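Local coordinates for bifunctional cytochrome P450/NADPH--P450 reductase (Deinococcus aerius, PDB 7F3H), which probably hydroxylates organic substrates at the heme iron of its cytochrome P450 domain, with electrons from NADPH delivered through a fused reductase, at residues Q128-K133 against D146-L151. Sequence-based numbering, arbitrary orientation.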
loop_
_atom_site.group_PDB
_atom_site.type_symbol
_atom_site.label_atom_id
_atom_site.label_comp_id
_atom_site.label_asym_id
_atom_site.label_seq_id
_atom_site.Cartn_x
_atom_site.Cartn_y
_atom_site.Cartn_z
ATOM N N GLN A 128 -14.530 -6.824 -13.359
ATOM C CA GLN A 128 -15.415 -7.803 -13.989
ATOM C C GLN A 128 -14.652 -9.076 -14.358
ATOM O O GLN A 128 -15.146 -10.190 -14.137
ATOM C CB GLN A 128 -16.092 -7.167 -15.216
ATOM C CG GLN A 128 -17.200 -6.166 -14.838
ATOM C CD GLN A 128 -17.785 -5.424 -16.025
ATOM O OE1 GLN A 128 -17.085 -5.097 -16.990
ATOM N NE2 GLN A 128 -19.076 -5.131 -15.953
ATOM N N ALA A 129 -13.410 -8.933 -14.832
ATOM C CA ALA A 129 -12.605 -10.109 -15.158
ATOM C C ALA A 129 -12.328 -10.960 -13.921
ATOM O O ALA A 129 -12.443 -12.197 -13.975
ATOM C CB ALA A 129 -11.306 -9.686 -15.831
ATOM N N LEU A 130 -12.024 -10.314 -12.783
ATOM C CA LEU A 130 -11.902 -11.041 -11.518
ATOM C C LEU A 130 -13.163 -11.831 -11.246
ATOM O O LEU A 130 -13.120 -13.049 -11.054
ATOM C CB LEU A 130 -11.649 -10.071 -10.360
ATOM C CG LEU A 130 -11.819 -10.604 -8.926
ATOM C CD1 LEU A 130 -10.593 -11.325 -8.432
ATOM C CD2 LEU A 130 -12.086 -9.483 -8.022
ATOM N N VAL A 131 -14.312 -11.149 -11.282
ATOM C CA VAL A 131 -15.581 -11.813 -11.002
ATOM C C VAL A 131 -15.773 -12.992 -11.948
ATOM O O VAL A 131 -16.163 -14.100 -11.523
ATOM C CB VAL A 131 -16.733 -10.791 -11.090
ATOM C CG1 VAL A 131 -18.106 -11.462 -10.948
ATOM C CG2 VAL A 131 -16.545 -9.711 -10.039
ATOM N N GLY A 132 -15.447 -12.780 -13.235
ATOM C CA GLY A 132 -15.537 -13.858 -14.212
ATOM C C GLY A 132 -14.754 -15.087 -13.801
ATOM O O GLY A 132 -15.278 -16.202 -13.810
ATOM N N LYS A 133 -13.496 -14.890 -13.386
ATOM C CA LYS A 133 -12.697 -16.019 -12.925
ATOM C C LYS A 133 -13.375 -16.719 -11.754
ATOM O O LYS A 133 -13.522 -17.946 -11.751
ATOM C CB LYS A 133 -11.295 -15.561 -12.531
ATOM C CG LYS A 133 -10.360 -16.736 -12.239
ATOM C CD LYS A 133 -8.966 -16.258 -11.828
ATOM C CE LYS A 133 -8.070 -17.394 -11.359
ATOM N NZ LYS A 133 -6.864 -16.864 -10.679
ATOM N N ASP A 146 -3.327 -13.796 -4.245
ATOM C CA ASP A 146 -2.891 -13.960 -5.627
ATOM C C ASP A 146 -3.832 -13.249 -6.606
ATOM O O ASP A 146 -3.388 -12.440 -7.439
ATOM C CB ASP A 146 -2.784 -15.458 -5.918
ATOM C CG ASP A 146 -2.592 -15.757 -7.379
ATOM O OD1 ASP A 146 -1.495 -15.442 -7.920
ATOM O OD2 ASP A 146 -3.560 -16.305 -7.981
ATOM N N ASP A 147 -5.143 -13.476 -6.468
ATOM C CA ASP A 147 -6.100 -12.857 -7.369
ATOM C C ASP A 147 -6.238 -11.354 -7.134
ATOM O O ASP A 147 -6.511 -10.611 -8.082
ATOM C CB ASP A 147 -7.438 -13.551 -7.235
ATOM C CG ASP A 147 -7.512 -14.803 -8.055
ATOM O OD1 ASP A 147 -6.588 -15.046 -8.864
ATOM O OD2 ASP A 147 -8.492 -15.542 -7.892
ATOM N N MET A 148 -6.026 -10.877 -5.893
ATOM C CA MET A 148 -6.010 -9.434 -5.651
ATOM C C MET A 148 -4.798 -8.771 -6.321
ATOM O O MET A 148 -4.918 -7.671 -6.875
ATOM C CB MET A 148 -6.016 -9.149 -4.140
ATOM C CG MET A 148 -7.291 -9.560 -3.414
ATOM S SD MET A 148 -8.833 -8.968 -4.190
ATOM C CE MET A 148 -9.613 -10.472 -4.706
ATOM N N THR A 149 -3.624 -9.417 -6.265
ATOM C CA THR A 149 -2.457 -8.928 -7.004
ATOM C C THR A 149 -2.695 -8.883 -8.497
ATOM O O THR A 149 -2.298 -7.918 -9.158
ATOM C CB THR A 149 -1.228 -9.773 -6.679
ATOM O OG1 THR A 149 -0.813 -9.519 -5.330
ATOM C CG2 THR A 149 -0.117 -9.656 -7.727
ATOM N N ARG A 150 -3.320 -9.920 -9.050
ATOM C CA ARG A 150 -3.756 -9.822 -10.437
ATOM C C ARG A 150 -4.641 -8.592 -10.651
ATOM O O ARG A 150 -4.379 -7.773 -11.553
ATOM C CB ARG A 150 -4.503 -11.085 -10.840
ATOM C CG ARG A 150 -3.649 -12.321 -10.869
ATOM C CD ARG A 150 -4.429 -13.469 -11.469
ATOM N NE ARG A 150 -3.512 -14.452 -12.019
ATOM C CZ ARG A 150 -3.174 -15.553 -11.367
ATOM N NH1 ARG A 150 -3.699 -15.783 -10.172
ATOM N NH2 ARG A 150 -2.336 -16.430 -11.899
ATOM N N LEU A 151 -5.685 -8.439 -9.817
ATOM C CA LEU A 151 -6.604 -7.314 -9.945
ATOM C C LEU A 151 -5.847 -6.000 -10.007
ATOM O O LEU A 151 -5.980 -5.236 -10.968
ATOM C CB LEU A 151 -7.613 -7.293 -8.792
ATOM C CG LEU A 151 -8.510 -6.043 -8.662
ATOM C CD1 LEU A 151 -9.569 -5.992 -9.765
ATOM C CD2 LEU A 151 -9.192 -6.008 -7.289
#
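Leu130 and Lys133, one turn apart on helix 113-137, both face helix 144-161, one through a methyl group and the other through a charge. Leu130, its CG anti to the backbone N (chi1 166°), brings CD1 to 4.0 Å from Asp147 CB. The same Leu130 CD1 lies 3.9 Å from Met148 CE. Met148 starts away from the neighbouring helix; its chain bends at chi2 and chi3 and carries CE back to the leucine. Lys133 runs out fully extended to meet the Asp147 carboxylate tip to tip. Lys133 NZ donates to the syn lone pair of Asp147 OD1 at 2.6 Å, a salt bridge within a buried interface, while OD2 of the same carboxylate accepts from Trp134 NE1, so both oxygens are engaged. The two segments run nearly antiparallel, at 150° and with axes 10.4 Å apart at closest approach; their helices correspond to D and E of the cytochrome P450 fold, which with I (254-285) and L (408-425) make its core four-helix bundle. Within it helix 254-285 touches Met148, whose side chain lies about 11 Å from the heme, and helix 408-425 touches Leu130 through Ile422. Arg150, one turn after Asp147, crosses the lysine at about a right angle, its NH1 modelled 3.4 Å from Lys133 NZ. Asp147 lies close to both cations and would probably offset their mutual repulsion; NH1 is less surely placed, as is the carboxylate of Asp146 beside it, and the extension of the salt-bridge network to Asp146 is doubtful in detail. A methionine in place of Lys133 would probably leave Asp147 OD1 without its ammonium partner, with a buried negative charge less well compensated. Phe168, from a loop, touches Leu130, Lys133 and Arg150.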